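Local coordinates for Endonuclease/exonuclease/phosphatase (Leptotrichia buccalis C-1013-b, PDB 3TEB), which probably acts as a metal-dependent nuclease or phosphohydrolase of the DNase I-like superfamily, although its substrate is not established, at residues I38-V43 and A96-H101; Y78-N83 and V126-N131. One frame throughout, in Å; residues are numbered along the deposited sequence.

Interaction 1. Residues I38-V43 and A96-H101. With MG (magnesium ion), chain C.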
ATOM      1  N   ILE A  38      -6.080   1.680  -5.161  1.00 32.25           N
ATOM      2  CA  ILE A  38      -4.804   2.267  -4.765  1.00 30.65           C
ATOM      3  C   ILE A  38      -4.517   1.954  -3.304  1.00 29.78           C
ATOM      4  O   ILE A  38      -5.339   2.249  -2.427  1.00 30.00           O
ATOM      5  CB  ILE A  38      -4.787   3.780  -4.962  1.00 30.71           C
ATOM      6  CG1 ILE A  38      -4.943   4.145  -6.442  1.00 30.87           C
ATOM      7  CG2 ILE A  38      -3.484   4.362  -4.431  1.00 30.81           C
ATOM      8  CD1 ILE A  38      -6.345   4.533  -6.838  1.00 31.20           C
ATOM      9  N   ALA A  39      -3.367   1.337  -3.039  1.00 28.72           N
ATOM     10  CA  ALA A  39      -2.963   1.055  -1.664  1.00 27.67           C
ATOM     11  C   ALA A  39      -1.850   2.025  -1.269  1.00 27.15           C
ATOM     12  O   ALA A  39      -0.889   2.201  -2.004  1.00 27.49           O
ATOM     13  CB  ALA A  39      -2.518  -0.395  -1.516  1.00 27.64           C
HETATM   14  N   MSE A  40      -1.990   2.674  -0.120  1.00 26.41           N
HETATM   15  CA  MSE A  40      -1.036   3.692   0.314  1.00 25.69           C
HETATM   16  C   MSE A  40      -0.561   3.462   1.737  1.00 25.24           C
HETATM   17  O   MSE A  40      -1.361   3.094   2.621  1.00 25.27           O
HETATM   18  CB  MSE A  40      -1.664   5.065   0.212  1.00 25.60           C
HETATM   19  CG  MSE A  40      -1.774   5.551  -1.199  1.00 26.45           C
HETATM   20 SE   MSE A  40      -2.634   7.289  -1.240  0.75 29.40          SE
HETATM   21  CE  MSE A  40      -4.404   6.721  -0.645  1.00 27.44           C
ATOM     22  N   GLN A  41       0.738   3.675   1.946  1.00 24.67           N
ATOM     23  CA  GLN A  41       1.341   3.594   3.268  1.00 24.22           C
ATOM     24  C   GLN A  41       1.994   4.921   3.638  1.00 23.90           C
ATOM     25  O   GLN A  41       2.218   5.791   2.780  1.00 23.80           O
ATOM     26  CB  GLN A  41       2.365   2.465   3.336  1.00 24.39           C
ATOM     27  CG  GLN A  41       1.856   1.115   2.865  1.00 25.62           C
ATOM     28  CD  GLN A  41       1.811   1.006   1.349  1.00 27.98           C
ATOM     29  OE1 GLN A  41       2.724   1.472   0.655  1.00 30.60           O
ATOM     30  NE2 GLN A  41       0.746   0.399   0.822  1.00 28.06           N
ATOM     31  N   GLU A  42       2.329   5.059   4.920  1.00 23.84           N
ATOM     32  CA  GLU A  42       2.880   6.304   5.468  1.00 23.99           C
ATOM     33  C   GLU A  42       1.952   7.469   5.062  1.00 23.78           C
ATOM     34  O   GLU A  42       2.385   8.464   4.509  1.00 23.99           O
ATOM     35  CB  GLU A  42       4.376   6.538   5.081  1.00 24.17           C
ATOM     36  CG  GLU A  42       5.401   5.484   5.609  1.00 26.79           C
ATOM     37  CD  GLU A  42       6.883   5.972   5.630  1.00 31.63           C
ATOM     38  OE1 GLU A  42       7.217   6.921   6.384  1.00 34.87           O
ATOM     39  OE2 GLU A  42       7.745   5.394   4.922  1.00 33.11           O
ATOM     40  N   VAL A  43       0.661   7.306   5.314  1.00 23.64           N
ATOM     41  CA  VAL A  43      -0.319   8.356   5.065  1.00 23.68           C
ATOM     42  C   VAL A  43      -0.512   9.083   6.379  1.00 23.80           C
ATOM     43  O   VAL A  43      -0.916   8.470   7.363  1.00 24.28           O
ATOM     44  CB  VAL A  43      -1.669   7.773   4.592  1.00 23.66           C
ATOM     45  CG1 VAL A  43      -2.727   8.843   4.555  1.00 23.81           C
ATOM     46  CG2 VAL A  43      -1.524   7.147   3.223  1.00 23.51           C
ATOM     47  N   ALA A  96      -3.868   3.606   3.857  1.00 24.19           N
ATOM     48  CA  ALA A  96      -5.165   3.837   3.246  1.00 24.41           C
ATOM     49  C   ALA A  96      -5.366   2.998   2.001  1.00 24.95           C
ATOM     50  O   ALA A  96      -4.425   2.384   1.491  1.00 25.19           O
ATOM     51  CB  ALA A  96      -5.362   5.292   2.947  1.00 24.16           C
ATOM     52  N   VAL A  97      -6.609   2.945   1.540  1.00 25.64           N
ATOM     53  CA  VAL A  97      -6.942   2.340   0.265  1.00 26.44           C
ATOM     54  C   VAL A  97      -7.912   3.285  -0.411  1.00 27.11           C
ATOM     55  O   VAL A  97      -8.860   3.751   0.214  1.00 27.58           O
ATOM     56  CB  VAL A  97      -7.657   0.982   0.442  1.00 26.41           C
ATOM     57  CG1 VAL A  97      -8.059   0.425  -0.905  1.00 26.73           C
ATOM     58  CG2 VAL A  97      -6.788  -0.021   1.182  1.00 26.05           C
ATOM     59  N   ILE A  98      -7.670   3.597  -1.672  1.00 27.92           N
ATOM     60  CA  ILE A  98      -8.659   4.317  -2.472  1.00 28.86           C
ATOM     61  C   ILE A  98      -9.250   3.343  -3.485  1.00 29.48           C
ATOM     62  O   ILE A  98      -8.545   2.451  -3.975  1.00 29.77           O
ATOM     63  CB  ILE A  98      -8.039   5.480  -3.263  1.00 28.96           C
ATOM     64  CG1 ILE A  98      -7.254   6.439  -2.351  1.00 29.88           C
ATOM     65  CG2 ILE A  98      -9.108   6.213  -4.053  1.00 29.26           C
ATOM     66  CD1 ILE A  98      -8.096   7.308  -1.432  1.00 31.35           C
ATOM     67  N   THR A  99     -10.530   3.496  -3.811  1.00 29.95           N
ATOM     68  CA  THR A  99     -11.113   2.602  -4.797  1.00 30.56           C
ATOM     69  C   THR A  99     -12.192   3.221  -5.654  1.00 30.85           C
ATOM     70  O   THR A  99     -12.945   4.069  -5.194  1.00 30.85           O
ATOM     71  CB  THR A  99     -11.556   1.222  -4.187  1.00 30.76           C
ATOM     72  OG1 THR A  99     -12.072   0.386  -5.233  1.00 31.73           O
ATOM     73  CG2 THR A  99     -12.582   1.369  -3.066  1.00 30.40           C
ATOM     74  N   ARG A 100     -12.223   2.770  -6.907  1.00 31.48           N
ATOM     75  CA  ARG A 100     -13.245   3.080  -7.902  1.00 32.48           C
ATOM     76  C   ARG A 100     -14.542   2.326  -7.639  1.00 33.42           C
ATOM     77  O   ARG A 100     -15.615   2.744  -8.103  1.00 33.80           O
ATOM     78  CB  ARG A 100     -12.752   2.616  -9.259  1.00 32.47           C
ATOM     79  CG  ARG A 100     -12.445   3.668 -10.246  1.00 32.76           C
ATOM     80  CD  ARG A 100     -11.766   3.047 -11.452  1.00 34.23           C
ATOM     81  NE  ARG A 100     -12.656   2.139 -12.175  1.00 37.02           N
ATOM     82  CZ  ARG A 100     -12.263   1.213 -13.049  1.00 38.30           C
ATOM     83  NH1 ARG A 100     -10.981   1.048 -13.334  1.00 38.19           N
ATOM     84  NH2 ARG A 100     -13.162   0.431 -13.633  1.00 40.19           N
ATOM     85  N   HIS A 101     -14.426   1.201  -6.929  1.00 34.00           N
ATOM     86  CA  HIS A 101     -15.531   0.283  -6.687  1.00 35.20           C
ATOM     87  C   HIS A 101     -16.158   0.451  -5.328  1.00 35.29           C
ATOM     88  O   HIS A 101     -15.482   0.781  -4.367  1.00 35.36           O
ATOM     89  CB  HIS A 101     -15.029  -1.147  -6.771  1.00 35.64           C
ATOM     90  CG  HIS A 101     -14.406  -1.487  -8.083  1.00 37.86           C
ATOM     91  ND1 HIS A 101     -15.144  -1.660  -9.234  1.00 39.97           N
ATOM     92  CD2 HIS A 101     -13.114  -1.687  -8.428  1.00 39.31           C
ATOM     93  CE1 HIS A 101     -14.331  -1.949 -10.235  1.00 41.09           C
ATOM     94  NE2 HIS A 101     -13.092  -1.967  -9.772  1.00 40.82           N
TER
HETATM   95 MG    MG C 301       9.412   6.033   4.840  1.00 32.96          MG
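Ile38 pairs with Ile98, and Met40 with Ala96, through the backbones of two neighbouring antiparallel strands. Both are hydrogen-bonded pairs. Ile38 N gives its hydrogen to Ile98 O at 2.8 Å, and Ile98 N returns one to Ile38 O. Met40 N reaches Ala96 O at 2.9 Å, and Ala96 N reaches Met40 O at 2.8 Å. The N-H groups point nearly straight at their acceptors, with angles from 156° to 171°. Ile38 O also takes a CA-H...O contact from Val97 CA at 3.1 Å. Ala39 and Val97 form the non-hydrogen-bonded pair between these two.

The apolar contacts lie on the face of Ile38, Met40, Ala96 and Ile98. Leu65 and Leu66 of helix 61-69 pack on Met40 and Ile98, respectively, on this face. Ile38 and Ile98 run side by side, CB to CB at 4.0 Å. Met40 is a selenomethionine. Its chain bends at the last torsion (chi3 -67°), which brings CE against CG1 and CD1 of Ile98. The same methyl meets Ala96 CB at 4.0 Å. Ala39 and Val97 point to the other face, where Ser141 of strand 135-143 touches both. Ser141 OG also donates to Ala96 O.

A G1 beta bulge at Glu42 and Val43 follows, where the chain turns a corner while Val43 CG2 still packs on Ala96 CB. Glu42 OE2 binds the magnesium ion at 1.8 Å; OE1 is farther away. Asn10 ND2 bonds to the same OE2 and probably helps orient the carboxylate. The four backbone bonds thus satisfy N and O of Ile38, Met40, Ala96 and Ile98 within a buried sheet, and the last pair lies two residues before Glu42.

Interaction 2. Residues Y78-N83 and V126-N131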
ATOM      1  N   TYR A  78     -13.374   6.240  -3.472  1.00 33.27           N
ATOM      2  CA  TYR A  78     -13.722   6.127  -2.067  1.00 32.32           C
ATOM      3  C   TYR A  78     -12.483   5.904  -1.219  1.00 30.50           C
ATOM      4  O   TYR A  78     -11.549   5.226  -1.641  1.00 30.86           O
ATOM      5  CB  TYR A  78     -14.786   5.046  -1.848  1.00 33.41           C
ATOM      6  CG  TYR A  78     -15.943   5.137  -2.829  1.00 37.26           C
ATOM      7  CD1 TYR A  78     -16.830   6.214  -2.795  1.00 38.81           C
ATOM      8  CD2 TYR A  78     -16.135   4.157  -3.810  1.00 39.94           C
ATOM      9  CE1 TYR A  78     -17.887   6.309  -3.707  1.00 42.33           C
ATOM     10  CE2 TYR A  78     -17.192   4.240  -4.730  1.00 42.88           C
ATOM     11  CZ  TYR A  78     -18.067   5.318  -4.671  1.00 43.84           C
ATOM     12  OH  TYR A  78     -19.120   5.413  -5.566  1.00 46.02           O
ATOM     13  N   LEU A  79     -12.464   6.520  -0.042  1.00 28.68           N
ATOM     14  CA  LEU A  79     -11.295   6.496   0.821  1.00 27.07           C
ATOM     15  C   LEU A  79     -11.547   5.701   2.095  1.00 27.02           C
ATOM     16  O   LEU A  79     -12.558   5.909   2.773  1.00 27.03           O
ATOM     17  CB  LEU A  79     -10.887   7.925   1.189  1.00 26.23           C
ATOM     18  CG  LEU A  79      -9.940   8.081   2.390  1.00 24.65           C
ATOM     19  CD1 LEU A  79      -8.576   7.441   2.148  1.00 23.70           C
ATOM     20  CD2 LEU A  79      -9.781   9.524   2.750  1.00 23.43           C
ATOM     21  N   HIS A  80     -10.619   4.810   2.432  1.00 27.01           N
ATOM     22  CA  HIS A  80     -10.666   4.110   3.711  1.00 27.21           C
ATOM     23  C   HIS A  80      -9.300   4.194   4.343  1.00 26.86           C
ATOM     24  O   HIS A  80      -8.306   3.795   3.731  1.00 27.33           O
ATOM     25  CB  HIS A  80     -11.098   2.664   3.515  1.00 28.13           C
ATOM     26  CG  HIS A  80     -12.251   2.520   2.576  1.00 30.02           C
ATOM     27  ND1 HIS A  80     -13.564   2.541   3.001  1.00 31.09           N
ATOM     28  CD2 HIS A  80     -12.292   2.398   1.225  1.00 31.24           C
ATOM     29  CE1 HIS A  80     -14.362   2.408   1.954  1.00 32.15           C
ATOM     30  NE2 HIS A  80     -13.615   2.318   0.863  1.00 32.18           N
ATOM     31  N   TRP A  81      -9.250   4.730   5.556  1.00 26.01           N
ATOM     32  CA  TRP A  81      -7.986   5.032   6.190  1.00 25.71           C
ATOM     33  C   TRP A  81      -7.995   4.538   7.603  1.00 25.82           C
ATOM     34  O   TRP A  81      -9.045   4.437   8.232  1.00 25.95           O
ATOM     35  CB  TRP A  81      -7.739   6.546   6.178  1.00 25.48           C
ATOM     36  CG  TRP A  81      -6.467   7.004   6.897  1.00 25.19           C
ATOM     37  CD1 TRP A  81      -5.196   7.055   6.383  1.00 25.50           C
ATOM     38  CD2 TRP A  81      -6.368   7.471   8.242  1.00 24.37           C
ATOM     39  NE1 TRP A  81      -4.307   7.526   7.334  1.00 24.85           N
ATOM     40  CE2 TRP A  81      -4.999   7.783   8.482  1.00 24.50           C
ATOM     41  CE3 TRP A  81      -7.295   7.654   9.264  1.00 23.88           C
ATOM     42  CZ2 TRP A  81      -4.544   8.261   9.695  1.00 25.11           C
ATOM     43  CZ3 TRP A  81      -6.846   8.129  10.471  1.00 24.97           C
ATOM     44  CH2 TRP A  81      -5.474   8.436  10.680  1.00 25.83           C
ATOM     45  N   SER A  82      -6.814   4.239   8.115  1.00 24.47           N
ATOM     46  CA  SER A  82      -6.705   3.831   9.492  1.00 24.25           C
ATOM     47  C   SER A  82      -5.402   4.275  10.105  1.00 23.89           C
ATOM     48  O   SER A  82      -4.348   4.109   9.499  1.00 24.10           O
ATOM     49  CB  SER A  82      -6.823   2.318   9.589  1.00 24.57           C
ATOM     50  OG  SER A  82      -7.000   1.938  10.944  1.00 26.38           O
ATOM     51  N   ASN A  83      -5.477   4.817  11.315  1.00 23.53           N
ATOM     52  CA  ASN A  83      -4.288   5.280  12.032  1.00 23.51           C
ATOM     53  C   ASN A  83      -3.543   4.096  12.642  1.00 23.19           C
ATOM     54  O   ASN A  83      -4.189   3.152  13.098  1.00 23.26           O
ATOM     55  CB  ASN A  83      -4.707   6.327  13.079  1.00 23.89           C
ATOM     56  CG  ASN A  83      -3.740   6.437  14.245  1.00 25.74           C
ATOM     57  OD1 ASN A  83      -2.682   7.053  14.149  1.00 28.75           O
ATOM     58  ND2 ASN A  83      -4.127   5.862  15.374  1.00 28.07           N
ATOM     59  N   VAL A 126      -5.391  -2.013   6.632  1.00 21.97           N
ATOM     60  CA  VAL A 126      -6.713  -1.706   6.115  1.00 23.06           C
ATOM     61  C   VAL A 126      -7.074  -2.727   5.055  1.00 24.09           C
ATOM     62  O   VAL A 126      -6.317  -2.923   4.093  1.00 24.61           O
ATOM     63  CB  VAL A 126      -6.795  -0.295   5.526  1.00 23.61           C
ATOM     64  CG1 VAL A 126      -8.140  -0.059   4.876  1.00 23.83           C
ATOM     65  CG2 VAL A 126      -6.615   0.692   6.616  1.00 23.98           C
ATOM     66  N   SER A 127      -8.221  -3.383   5.232  1.00 25.03           N
ATOM     67  CA  SER A 127      -8.720  -4.294   4.215  1.00 26.32           C
ATOM     68  C   SER A 127     -10.037  -3.825   3.635  1.00 27.81           C
ATOM     69  O   SER A 127     -10.811  -3.125   4.285  1.00 28.18           O
ATOM     70  CB  SER A 127      -8.841  -5.715   4.738  1.00 25.76           C
ATOM     71  OG  SER A 127      -9.994  -5.859   5.532  1.00 26.12           O
ATOM     72  N   ILE A 128     -10.268  -4.249   2.401  1.00 29.68           N
ATOM     73  CA  ILE A 128     -11.417  -3.878   1.618  1.00 31.80           C
ATOM     74  C   ILE A 128     -11.938  -5.148   0.911  1.00 33.17           C
ATOM     75  O   ILE A 128     -11.150  -5.974   0.445  1.00 33.12           O
ATOM     76  CB  ILE A 128     -11.018  -2.689   0.679  1.00 32.59           C
ATOM     77  CG1 ILE A 128     -12.024  -1.577   0.790  1.00 34.09           C
ATOM     78  CG2 ILE A 128     -10.742  -3.061  -0.775  1.00 33.24           C
ATOM     79  CD1 ILE A 128     -12.048  -1.018   2.171  1.00 34.93           C
ATOM     80  N   THR A 129     -13.253  -5.347   0.875  1.00 35.23           N
ATOM     81  CA  THR A 129     -13.808  -6.444   0.077  1.00 37.47           C
ATOM     82  C   THR A 129     -14.637  -5.919  -1.103  1.00 40.05           C
ATOM     83  O   THR A 129     -15.639  -5.229  -0.914  1.00 40.79           O
ATOM     84  CB  THR A 129     -14.602  -7.453   0.947  1.00 37.02           C
ATOM     85  OG1 THR A 129     -13.796  -7.839   2.061  1.00 36.78           O
ATOM     86  CG2 THR A 129     -14.949  -8.705   0.166  1.00 36.89           C
ATOM     87  N   ILE A 130     -14.193  -6.235  -2.316  1.00 42.49           N
ATOM     88  CA  ILE A 130     -14.912  -5.863  -3.520  1.00 46.03           C
ATOM     89  C   ILE A 130     -15.477  -7.109  -4.124  1.00 48.51           C
ATOM     90  O   ILE A 130     -14.784  -8.120  -4.249  1.00 48.06           O
ATOM     91  CB  ILE A 130     -13.989  -5.306  -4.625  1.00 46.54           C
ATOM     92  CG1 ILE A 130     -12.891  -4.375  -4.070  1.00 47.00           C
ATOM     93  CG2 ILE A 130     -14.819  -4.671  -5.752  1.00 47.86           C
ATOM     94  CD1 ILE A 130     -13.214  -2.920  -4.130  1.00 48.78           C
ATOM     95  N   ASN A 131     -16.744  -7.034  -4.509  1.00 52.60           N
ATOM     96  CA  ASN A 131     -17.335  -8.037  -5.361  1.00 56.59           C
ATOM     97  C   ASN A 131     -17.032  -7.671  -6.806  1.00 60.37           C
ATOM     98  O   ASN A 131     -17.454  -6.625  -7.298  1.00 61.07           O
ATOM     99  CB  ASN A 131     -18.837  -8.118  -5.127  1.00 56.96           C
ATOM    100  CG  ASN A 131     -19.486  -9.202  -5.944  1.00 57.81           C
ATOM    101  OD1 ASN A 131     -20.349  -8.930  -6.770  1.00 59.78           O
ATOM    102  ND2 ASN A 131     -19.055 -10.439  -5.741  1.00 57.64           N
TER
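The His80 imidazole carries Ile128 CD1 over one face. The methyl is 3.7 Å from the ring centroid and 17° off the normal, a CH-pi contact shifted toward the rim. CG and CD2 are the nearest ring atoms, both at 3.6 Å. The side chains cross at about a right angle. The backbone N of Asn83 lies over one face of the Trp81 indole, offset toward the rim.

This is packing between the two sheets of the DNase I-like alpha/beta sandwich. Strand 78-84 is the outermost strand of one sheet, and strand 124-132 belongs to the other. The segment axes stay 7.6 Å apart at closest approach, so side chains rather than backbones make the contact. His80 CG stands anti to the carbonyl carbon (chi1 -44°). Ile103 touches both His80 and Ile128. An alanine in place of His80 would probably leave Ile128 CD1 without the flat surface it rests on and open a gap between the sheets; of His80 itself, CB would remain beside the methyl.

Farther along, Val126 fits between His80 and Ser82. Its two methyls divide the work. CG1, anti to the backbone N (chi1 174°), faces the backbone O and CB of His80. CG2 is turned to Ser82. Val95 of strand 91-99 also touches Val126. Ser82 in turn packs on Glu108 of strand 105-110, and it meets Val126 through carbon: Ser82 CB lies 3.4 Å from Val126 CG2.

The centres of interactions 1 and 2 lie about 7 Å apart. Strand 91-99 joins them: it pairs with 37-46 on one side and with 78-84 on the other. Val97 N to His80 O (2.9 Å) and Thr99 O to Tyr78 N (2.8 Å) are probable hydrogen bonds between the two. Interaction 1 joins neighbouring strands of one sheet; interaction 2 packs that sheet's outermost strand on the second sheet. Toward the metal site, Val43 CG1 packs on Trp81 NE1 at 3.5 Å. The side chains of Trp81 and Glu42 are about 9 Å apart. Asp256, also a magnesium-binding residue, has its side chain about 11 Å from that of Val43.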